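Local coordinates for GlcNAc-alpha-1,4-Gal-releasing endo-beta-galactosidase (PDB 1UPS), which probably hydrolyses O-glycosidic bonds as a calcium-containing family 16 endo-beta-galactosidase, releasing GlcNAc-alpha-1,4-Gal from its substrates, at residues T364-Q369 with V382-P387; D333-L338 with Q369-P374; E350-Y355 with L400-V405. All blocks are in the same frame, centred on the assembly; numbering follows the deposited sequence.

All three interactions lie in the C-terminal part of the chain, which is built of short antiparallel hairpins, consistent with a beta-trefoil of the ricin type, and away from the calcium site. In chain order the segments run 333-338, 350-355, 364-369 continuing into 369-374, 382-387 and 400-405. Interactions 1 and 2 share Gln369 and meet at the hairpin of strands 370-375 and 378-383, their centres about 8 Å apart. Interaction 3, centred about 12 Å from interaction 1 and 16 Å from interaction 2, spans the chain that contains interaction 1. Glu350 and Gln352 touch interaction 1, so successive hairpins and loops are tied into one compact unit.

Interaction 1: T364-Q369 with V382-P387; sequences TWWSAQ and VNRWKP
A short 3-10 turn, 366-368, leads into strand 370-375, and the end of its hairpin partner, strand 378-383, where Asn383 forms an Asx motif, docks against it. Asn383 OD1 accepts Lys386 N on an in-plane lone pair, while its ND2 reaches Ser367 O at 3.0 Å from above the carbonyl plane. Asparagine suits this place, its amide accepting from its own turn and donating to the other. The backbones join where Arg384 N donates to Gln369 O (2.9 Å), with a weak bond from Trp385 N to Trp366 O.

Arg384 leaves with CG anti to its N (chi1 -173°) and stays extended to NE, which brings the guanidinium flat over one face of the Trp366 indole. The planes are 6° apart, and Arg384 CZ stands 3.8 Å from the centroid of the five-membered ring of Trp366 in a cation-pi contact; CD adds a CH-pi contact. At the guanidinium edge Arg384 NH1 donates to Gln369 OE1 (2.8 Å) on an in-plane lone pair. Arginine's long, flat, charged group can thus stack on the broad indole platform while bonding at its own edge. The salt bridge from NH1 to Asp333 further fixes its rotation.

Trp385 packs its CB on Trp366 CB at 3.6 Å, and its CE3 meets Ser367 CB. Ser367 OG bonds Glu350 in the loop after strand 346-348, and Tyr335 of strand 335-340 touches both Gln369 and Arg384.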
loop_
_atom_site.group_PDB
_atom_site.type_symbol
_atom_site.label_atom_id
_atom_site.label_comp_id
_atom_site.label_asym_id
_atom_site.label_seq_id
_atom_site.Cartn_x
_atom_site.Cartn_y
_atom_site.Cartn_z
ATOM N N THR A 364 -18.515 3.972 17.110
ATOM C CA THR A 364 -19.246 3.659 15.889
ATOM C C THR A 364 -19.753 4.891 15.149
ATOM O O THR A 364 -20.267 4.757 14.047
ATOM C CB THR A 364 -20.456 2.742 16.190
ATOM O OG1 THR A 364 -21.318 3.405 17.119
ATOM C CG2 THR A 364 -20.016 1.506 16.930
ATOM N N TRP A 365 -19.627 6.077 15.749
ATOM C CA TRP A 365 -20.027 7.318 15.081
ATOM C C TRP A 365 -19.038 7.675 13.983
ATOM O O TRP A 365 -17.829 7.850 14.248
ATOM C CB TRP A 365 -20.103 8.475 16.077
ATOM C CG TRP A 365 -21.335 8.496 16.960
ATOM C CD1 TRP A 365 -22.287 7.513 17.100
ATOM C CD2 TRP A 365 -21.728 9.554 17.835
ATOM N NE1 TRP A 365 -23.246 7.906 18.007
ATOM C CE2 TRP A 365 -22.928 9.158 18.469
ATOM C CE3 TRP A 365 -21.189 10.815 18.143
ATOM C CZ2 TRP A 365 -23.589 9.970 19.396
ATOM C CZ3 TRP A 365 -21.841 11.615 19.067
ATOM C CH2 TRP A 365 -23.028 11.188 19.682
ATOM N N TRP A 366 -19.538 7.781 12.755
ATOM C CA TRP A 366 -18.676 8.147 11.630
ATOM C C TRP A 366 -18.110 9.563 11.793
ATOM O O TRP A 366 -17.044 9.875 11.232
ATOM C CB TRP A 366 -19.421 8.035 10.300
ATOM C CG TRP A 366 -19.666 6.617 9.839
ATOM C CD1 TRP A 366 -19.605 5.473 10.592
ATOM C CD2 TRP A 366 -19.993 6.204 8.514
ATOM N NE1 TRP A 366 -19.897 4.375 9.813
ATOM C CE2 TRP A 366 -20.125 4.796 8.529
ATOM C CE3 TRP A 366 -20.195 6.884 7.304
ATOM C CZ2 TRP A 366 -20.461 4.059 7.386
ATOM C CZ3 TRP A 366 -20.523 6.149 6.165
ATOM C CH2 TRP A 366 -20.648 4.750 6.215
ATOM N N SER A 367 -18.808 10.410 12.560
ATOM C CA SER A 367 -18.319 11.775 12.812
ATOM C C SER A 367 -17.036 11.773 13.639
ATOM O O SER A 367 -16.332 12.785 13.699
ATOM C CB SER A 367 -19.378 12.627 13.523
ATOM O OG SER A 367 -19.446 12.344 14.907
ATOM N N ALA A 368 -16.741 10.639 14.277
ATOM C CA ALA A 368 -15.530 10.509 15.106
ATOM C C ALA A 368 -14.439 9.675 14.424
ATOM O O ALA A 368 -13.408 9.351 15.038
ATOM C CB ALA A 368 -15.887 9.914 16.475
ATOM N N GLN A 369 -14.645 9.354 13.153
ATOM C CA GLN A 369 -13.686 8.540 12.413
ATOM C C GLN A 369 -13.036 9.338 11.285
ATOM O O GLN A 369 -13.700 10.137 10.614
ATOM C CB GLN A 369 -14.374 7.307 11.854
ATOM C CG GLN A 369 -14.890 6.381 12.944
ATOM C CD GLN A 369 -15.578 5.179 12.359
ATOM O OE1 GLN A 369 -15.420 4.899 11.172
ATOM N NE2 GLN A 369 -16.347 4.459 13.180
ATOM N N VAL A 382 -9.204 13.442 7.357
ATOM C CA VAL A 382 -10.409 13.726 6.574
ATOM C C VAL A 382 -11.581 12.926 7.142
ATOM O O VAL A 382 -11.465 11.716 7.351
ATOM C CB VAL A 382 -10.197 13.386 5.089
ATOM C CG1 VAL A 382 -11.454 13.645 4.304
ATOM C CG2 VAL A 382 -9.019 14.189 4.504
ATOM N N ASN A 383 -12.690 13.601 7.439
ATOM C CA ASN A 383 -13.770 12.951 8.192
ATOM C C ASN A 383 -14.452 11.838 7.392
ATOM O O ASN A 383 -14.577 11.945 6.172
ATOM C CB ASN A 383 -14.790 13.992 8.643
ATOM C CG ASN A 383 -15.720 13.462 9.691
ATOM O OD1 ASN A 383 -16.875 13.149 9.404
ATOM N ND2 ASN A 383 -15.220 13.327 10.921
ATOM N N ARG A 384 -14.883 10.765 8.067
ATOM C CA ARG A 384 -15.601 9.691 7.370
ATOM C C ARG A 384 -17.052 10.091 7.068
ATOM O O ARG A 384 -17.546 9.902 5.942
ATOM C CB ARG A 384 -15.589 8.396 8.188
ATOM C CG ARG A 384 -16.179 7.199 7.427
ATOM C CD ARG A 384 -16.434 5.998 8.294
ATOM N NE ARG A 384 -16.890 4.854 7.498
ATOM C CZ ARG A 384 -16.934 3.602 7.942
ATOM N NH1 ARG A 384 -16.584 3.320 9.191
ATOM N NH2 ARG A 384 -17.358 2.629 7.136
ATOM N N TRP A 385 -17.735 10.626 8.080
ATOM C CA TRP A 385 -19.140 11.024 7.948
ATOM C C TRP A 385 -19.291 12.113 6.887
ATOM O O TRP A 385 -20.206 12.064 6.046
ATOM C CB TRP A 385 -19.652 11.530 9.294
ATOM C CG TRP A 385 -21.139 11.800 9.368
ATOM C CD1 TRP A 385 -22.161 11.089 8.756
ATOM C CD2 TRP A 385 -21.770 12.838 10.112
ATOM N NE1 TRP A 385 -23.378 11.643 9.083
ATOM C CE2 TRP A 385 -23.168 12.719 9.912
ATOM C CE3 TRP A 385 -21.295 13.876 10.934
ATOM C CZ2 TRP A 385 -24.084 13.594 10.504
ATOM C CZ3 TRP A 385 -22.205 14.734 11.528
ATOM C CH2 TRP A 385 -23.586 14.594 11.303
ATOM N N LYS A 386 -18.374 13.081 6.922
ATOM C CA LYS A 386 -18.387 14.202 5.977
ATOM C C LYS A 386 -17.055 14.286 5.240
ATOM O O LYS A 386 -16.181 15.086 5.610
ATOM C CB LYS A 386 -18.680 15.524 6.708
ATOM C CG LYS A 386 -19.998 15.575 7.507
ATOM C CD LYS A 386 -21.239 15.557 6.610
ATOM C CE LYS A 386 -22.504 15.332 7.442
ATOM N NZ LYS A 386 -23.707 15.062 6.597
ATOM N N PRO A 387 -16.896 13.468 4.198
ATOM C CA PRO A 387 -15.593 13.271 3.551
ATOM C C PRO A 387 -15.003 14.472 2.795
ATOM O O PRO A 387 -13.879 14.355 2.284
ATOM C CB PRO A 387 -15.843 12.072 2.625
ATOM C CG PRO A 387 -17.281 12.122 2.330
ATOM C CD PRO A 387 -17.947 12.630 3.581
#

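Interaction 2: D333-L338 with Q369-P374; sequences DGYTLL and QWSEVP
The carboxylate oxygen OE1 of Glu372 has two partners: Thr336 OG1, which donates to it at 2.7 Å, and Lys329 NZ, which forms a salt bridge. The threonine hydroxyl comes from above the carboxylate plane, 32° out of it, and the other oxygen, OE2, bonds Tyr239 OH, so three groups fix the rotation of the carboxylate. The lysine would be expected to stabilise its negative charge. Thr336 has OG1 anti to its carbonyl carbon (chi1 -64°), which turns the hydroxyl to Glu372, while its methyl CG2 lies 3.4 Å from the same OE1. A beta-branched residue fits the extended strand and still offers a donor.

These strands belong to two hairpins of a fold consistent with a beta-trefoil, crossing at 106° rather than running alongside, and so they share a single antiparallel bridge, the hydrogen-bonded pair Thr336 and Trp370. Thr336 N meets Trp370 O at 2.7 Å almost in line, and Trp370 N returns the bond to Thr336 O less straight. Thr336 O also lies at the edge of the Trp370 indole, 3.4 Å from Trp370 CD1, and the indole NE1 is satisfied by Leu347 O.

The Tyr335 ring presents its edge to the second strand, CE2 lying 3.2 Å from Ser371 OG, and its CB rests on Gln369 CB. Asp333 and Gly334 have the backbone angles of a type I' turn between strands 327-332 and 335-340; both have positive phi, and at Gly334 a CB would press on the carbonyl O of Asp333, which calls for glycine.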
loop_
_atom_site.group_PDB
_atom_site.type_symbol
_atom_site.label_atom_id
_atom_site.label_comp_id
_atom_site.label_asym_id
_atom_site.label_seq_id
_atom_site.Cartn_x
_atom_site.Cartn_y
_atom_site.Cartn_z
ATOM N N ASP A 333 -12.916 -0.028 11.174
ATOM C CA ASP A 333 -13.203 -0.102 9.740
ATOM C C ASP A 333 -12.048 0.456 8.890
ATOM O O ASP A 333 -12.257 0.910 7.763
ATOM C CB ASP A 333 -14.521 0.633 9.413
ATOM C CG ASP A 333 -15.757 -0.070 9.971
ATOM O OD1 ASP A 333 -16.793 0.611 10.175
ATOM O OD2 ASP A 333 -15.803 -1.298 10.214
ATOM N N GLY A 334 -10.830 0.444 9.431
ATOM C CA GLY A 334 -9.678 1.030 8.747
ATOM C C GLY A 334 -9.496 2.540 8.921
ATOM O O GLY A 334 -8.514 3.124 8.424
ATOM N N TYR A 335 -10.432 3.174 9.624
ATOM C CA TYR A 335 -10.372 4.614 9.889
ATOM C C TYR A 335 -9.722 4.864 11.242
ATOM O O TYR A 335 -9.685 3.985 12.086
ATOM C CB TYR A 335 -11.777 5.228 9.884
ATOM C CG TYR A 335 -12.420 5.216 8.524
ATOM C CD1 TYR A 335 -13.128 4.099 8.079
ATOM C CD2 TYR A 335 -12.307 6.314 7.663
ATOM C CE1 TYR A 335 -13.711 4.077 6.823
ATOM C CE2 TYR A 335 -12.888 6.296 6.392
ATOM C CZ TYR A 335 -13.589 5.174 5.984
ATOM O OH TYR A 335 -14.171 5.134 4.735
ATOM N N THR A 336 -9.220 6.075 11.437
ATOM C CA THR A 336 -8.562 6.451 12.678
ATOM C C THR A 336 -9.498 7.196 13.600
ATOM O O THR A 336 -10.204 8.106 13.161
ATOM C CB THR A 336 -7.377 7.384 12.309
ATOM O OG1 THR A 336 -6.432 6.646 11.527
ATOM C CG2 THR A 336 -6.605 7.827 13.539
ATOM N N LEU A 337 -9.481 6.850 14.891
ATOM C CA LEU A 337 -10.068 7.723 15.909
ATOM C C LEU A 337 -8.945 8.404 16.686
ATOM O O LEU A 337 -7.929 7.780 16.959
ATOM C CB LEU A 337 -10.951 6.928 16.884
ATOM C CG LEU A 337 -12.191 6.299 16.232
ATOM C CD1 LEU A 337 -11.834 4.894 15.730
ATOM C CD2 LEU A 337 -13.408 6.270 17.173
ATOM N N LEU A 338 -9.137 9.672 17.045
ATOM C CA LEU A 338 -8.144 10.418 17.821
ATOM C C LEU A 338 -8.643 10.689 19.250
ATOM O O LEU A 338 -9.635 11.394 19.455
ATOM C CB LEU A 338 -7.799 11.736 17.108
ATOM C CG LEU A 338 -7.156 11.590 15.728
ATOM C CD1 LEU A 338 -7.170 12.949 14.990
ATOM C CD2 LEU A 338 -5.734 11.058 15.865
ATOM N N GLN A 369 -14.645 9.354 13.153
ATOM C CA GLN A 369 -13.686 8.540 12.413
ATOM C C GLN A 369 -13.036 9.338 11.285
ATOM O O GLN A 369 -13.700 10.137 10.614
ATOM C CB GLN A 369 -14.374 7.307 11.854
ATOM C CG GLN A 369 -14.890 6.381 12.944
ATOM C CD GLN A 369 -15.578 5.179 12.359
ATOM O OE1 GLN A 369 -15.420 4.899 11.172
ATOM N NE2 GLN A 369 -16.347 4.459 13.180
ATOM N N TRP A 370 -11.742 9.109 11.086
ATOM C CA TRP A 370 -10.942 9.946 10.194
ATOM C C TRP A 370 -10.063 9.134 9.239
ATOM O O TRP A 370 -9.487 8.134 9.636
ATOM C CB TRP A 370 -10.066 10.880 11.044
ATOM C CG TRP A 370 -10.850 11.705 12.016
ATOM C CD1 TRP A 370 -11.155 11.380 13.310
ATOM C CD2 TRP A 370 -11.418 13.003 11.782
ATOM N NE1 TRP A 370 -11.890 12.388 13.888
ATOM C CE2 TRP A 370 -12.061 13.399 12.976
ATOM C CE3 TRP A 370 -11.453 13.874 10.676
ATOM C CZ2 TRP A 370 -12.740 14.622 13.102
ATOM C CZ3 TRP A 370 -12.119 15.092 10.793
ATOM C CH2 TRP A 370 -12.757 15.455 12.005
ATOM N N SER A 371 -9.999 9.547 7.972
ATOM C CA SER A 371 -9.018 9.009 7.027
ATOM C C SER A 371 -7.694 9.752 7.190
ATOM O O SER A 371 -7.681 10.977 7.265
ATOM C CB SER A 371 -9.506 9.170 5.588
ATOM O OG SER A 371 -10.713 8.465 5.367
ATOM N N GLU A 372 -6.587 9.012 7.249
ATOM C CA GLU A 372 -5.245 9.603 7.307
ATOM C C GLU A 372 -4.649 9.691 5.909
ATOM O O GLU A 372 -4.543 8.679 5.201
ATOM C CB GLU A 372 -4.342 8.737 8.161
ATOM C CG GLU A 372 -4.286 9.103 9.619
ATOM C CD GLU A 372 -3.435 8.126 10.405
ATOM O OE1 GLU A 372 -3.947 7.565 11.394
ATOM O OE2 GLU A 372 -2.256 7.914 10.030
ATOM N N VAL A 373 -4.288 10.896 5.488
ATOM C CA VAL A 373 -3.816 11.106 4.135
ATOM C C VAL A 373 -2.422 11.736 4.164
ATOM O O VAL A 373 -2.286 12.923 4.492
ATOM C CB VAL A 373 -4.794 11.993 3.316
ATOM C CG1 VAL A 373 -4.349 12.098 1.876
ATOM C CG2 VAL A 373 -6.214 11.445 3.380
ATOM N N PRO A 374 -1.388 10.948 3.848
ATOM C CA PRO A 374 -0.028 11.493 3.786
ATOM C C PRO A 374 0.101 12.545 2.693
ATOM O O PRO A 374 -0.399 12.380 1.566
ATOM C CB PRO A 374 0.853 10.270 3.472
ATOM C CG PRO A 374 -0.001 9.065 3.727
ATOM C CD PRO A 374 -1.428 9.504 3.545
#

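Interaction 3: E350-Y355 with L400-V405; sequences ENQTGY and LQYGNV
One backbone bridge, Tyr355 with Gln401 at 4.2 Å between their CA atoms, joins the 350-355 loop to strand 401-403. Beside it Tyr402 N donates to Gly354 O at 3.2 Å, fairly straight (164°) but from well above the carbonyl plane. The loop closes with an ST turn in which Thr353 OG1 accepts Tyr355 N, two residues on; the hydroxyl of a threonine, one carbon from the backbone, is short enough to do so. It lies between strands 346-348 and 357-359 in a domain consistent with a beta-trefoil. Gly354 follows with a positive phi of 89°, where a side chain would collide with the carbonyl oxygen of Thr353.

Tyr402 carries the contact. Its CG sits in the crowded position between backbone N and carbonyl carbon (chi1 70°), which sends the ring obliquely across the Gly354 backbone; Tyr402 CE1 passes 3.3 Å from Gly354 N. The hydroxyl reaches past the glycine to the bend of the loop, accepting a weak bond from Gly354 N. Tyr402 OH also lies only 3.0 Å from Gln352 CA, a tight fit.

Tyr355 lies alongside Gln401, both pointing the same way, with ring carbon CE1 beside Gln401 CG; Leu400 O faces the edge of the same ring. Tyr355 OH is hydrogen-bonded to Glu397 OE1, Lys311 makes a cation-pi contact with the ring, and Gln401 OE1 accepts Ser395 N. The other end of the Gln401 amide turns back to the loop through water 1, which accepts from NE2 and donates to Gly354 O at 2.7 Å, giving that oxygen a second hydrogen bond beside Tyr402 N.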
loop_
_atom_site.group_PDB
_atom_site.type_symbol
_atom_site.label_atom_id
_atom_site.label_comp_id
_atom_site.label_asym_id
_atom_site.label_seq_id
_atom_site.Cartn_x
_atom_site.Cartn_y
_atom_site.Cartn_z
ATOM N N GLU A 350 -19.954 15.658 15.393
ATOM C CA GLU A 350 -21.380 15.269 15.424
ATOM C C GLU A 350 -22.370 16.434 15.284
ATOM O O GLU A 350 -23.370 16.323 14.555
ATOM C CB GLU A 350 -21.695 14.451 16.685
ATOM C CG GLU A 350 -23.078 13.775 16.655
ATOM C CD GLU A 350 -23.156 12.568 15.732
ATOM O OE1 GLU A 350 -24.276 12.015 15.565
ATOM O OE2 GLU A 350 -22.119 12.152 15.161
ATOM N N ASN A 351 -22.098 17.544 15.973
ATOM C CA ASN A 351 -23.018 18.679 15.959
ATOM C C ASN A 351 -22.780 19.684 14.826
ATOM O O ASN A 351 -23.531 20.663 14.694
ATOM C CB ASN A 351 -23.056 19.372 17.331
ATOM C CG ASN A 351 -23.736 18.525 18.398
ATOM O OD1 ASN A 351 -24.940 18.240 18.311
ATOM N ND2 ASN A 351 -22.974 18.129 19.421
ATOM N N GLN A 352 -21.743 19.431 14.019
ATOM C CA GLN A 352 -21.435 20.223 12.821
ATOM C C GLN A 352 -21.435 21.732 13.100
ATOM O O GLN A 352 -22.215 22.503 12.504
ATOM C CB GLN A 352 -22.398 19.886 11.670
ATOM C CG GLN A 352 -22.321 18.440 11.182
ATOM C CD GLN A 352 -23.206 18.198 9.967
ATOM O OE1 GLN A 352 -22.802 18.482 8.840
ATOM N NE2 GLN A 352 -24.426 17.702 10.199
ATOM N N THR A 353 -20.554 22.137 14.007
ATOM C CA THR A 353 -20.457 23.519 14.461
ATOM C C THR A 353 -19.397 24.345 13.721
ATOM O O THR A 353 -19.250 25.558 13.980
ATOM C CB THR A 353 -20.106 23.546 15.956
ATOM O OG1 THR A 353 -18.755 23.081 16.139
ATOM C CG2 THR A 353 -20.964 22.552 16.745
ATOM N N GLY A 354 -18.660 23.686 12.828
ATOM C CA GLY A 354 -17.493 24.271 12.187
ATOM C C GLY A 354 -16.210 24.037 12.976
ATOM O O GLY A 354 -15.116 24.323 12.476
ATOM N N TYR A 355 -16.350 23.523 14.201
ATOM C CA TYR A 355 -15.207 23.254 15.083
ATOM C C TYR A 355 -15.146 21.800 15.498
ATOM O O TYR A 355 -16.184 21.132 15.638
ATOM C CB TYR A 355 -15.252 24.160 16.332
ATOM C CG TYR A 355 -15.179 25.629 15.982
ATOM C CD1 TYR A 355 -13.942 26.273 15.823
ATOM C CD2 TYR A 355 -16.347 26.371 15.776
ATOM C CE1 TYR A 355 -13.877 27.633 15.474
ATOM C CE2 TYR A 355 -16.299 27.717 15.427
ATOM C CZ TYR A 355 -15.064 28.348 15.275
ATOM O OH TYR A 355 -15.023 29.692 14.932
ATOM N N LEU A 400 -9.362 24.471 17.146
ATOM C CA LEU A 400 -9.329 23.546 16.012
ATOM C C LEU A 400 -10.613 23.558 15.202
ATOM O O LEU A 400 -11.715 23.441 15.757
ATOM C CB LEU A 400 -9.082 22.125 16.519
ATOM C CG LEU A 400 -8.603 21.063 15.536
ATOM C CD1 LEU A 400 -7.324 21.488 14.835
ATOM C CD2 LEU A 400 -8.385 19.722 16.283
ATOM N N GLN A 401 -10.465 23.692 13.886
ATOM C CA GLN A 401 -11.612 23.763 12.969
ATOM C C GLN A 401 -11.720 22.505 12.115
ATOM O O GLN A 401 -10.790 21.703 12.052
ATOM C CB GLN A 401 -11.462 24.956 12.022
ATOM C CG GLN A 401 -11.399 26.333 12.698
ATOM C CD GLN A 401 -10.967 27.401 11.729
ATOM O OE1 GLN A 401 -9.780 27.765 11.682
ATOM N NE2 GLN A 401 -11.913 27.890 10.920
ATOM N N TYR A 402 -12.862 22.328 11.450
ATOM C CA TYR A 402 -12.913 21.434 10.295
ATOM C C TYR A 402 -13.550 22.252 9.168
ATOM O O TYR A 402 -14.300 23.208 9.426
ATOM C CB TYR A 402 -13.709 20.129 10.558
ATOM C CG TYR A 402 -15.194 20.379 10.689
ATOM C CD1 TYR A 402 -15.773 20.584 11.944
ATOM C CD2 TYR A 402 -16.007 20.490 9.549
ATOM C CE1 TYR A 402 -17.140 20.850 12.065
ATOM C CE2 TYR A 402 -17.362 20.768 9.657
ATOM C CZ TYR A 402 -17.918 20.938 10.916
ATOM O OH TYR A 402 -19.253 21.235 11.003
ATOM N N GLY A 403 -13.243 21.876 7.936
ATOM C CA GLY A 403 -13.829 22.514 6.769
ATOM C C GLY A 403 -13.241 21.909 5.510
ATOM O O GLY A 403 -12.359 21.048 5.571
ATOM N N ASN A 404 -13.722 22.387 4.370
ATOM C CA ASN A 404 -13.209 21.968 3.079
ATOM C C ASN A 404 -12.114 22.951 2.649
ATOM O O ASN A 404 -12.394 24.098 2.291
ATOM C CB ASN A 404 -14.365 21.904 2.051
ATOM C CG ASN A 404 -13.939 21.299 0.725
ATOM O OD1 ASN A 404 -12.750 21.111 0.478
ATOM N ND2 ASN A 404 -14.918 20.972 -0.139
ATOM N N VAL A 405 -10.863 22.515 2.752
ATOM C CA VAL A 405 -9.716 23.351 2.376
ATOM C C VAL A 405 -8.761 22.458 1.588
ATOM O O VAL A 405 -8.755 21.226 1.789
ATOM C CB VAL A 405 -9.012 24.019 3.612
ATOM C CG1 VAL A 405 -10.029 24.756 4.491
ATOM C CG2 VAL A 405 -8.196 23.014 4.419
HETATM O O HOH W 1 -14.534 26.403 10.865
#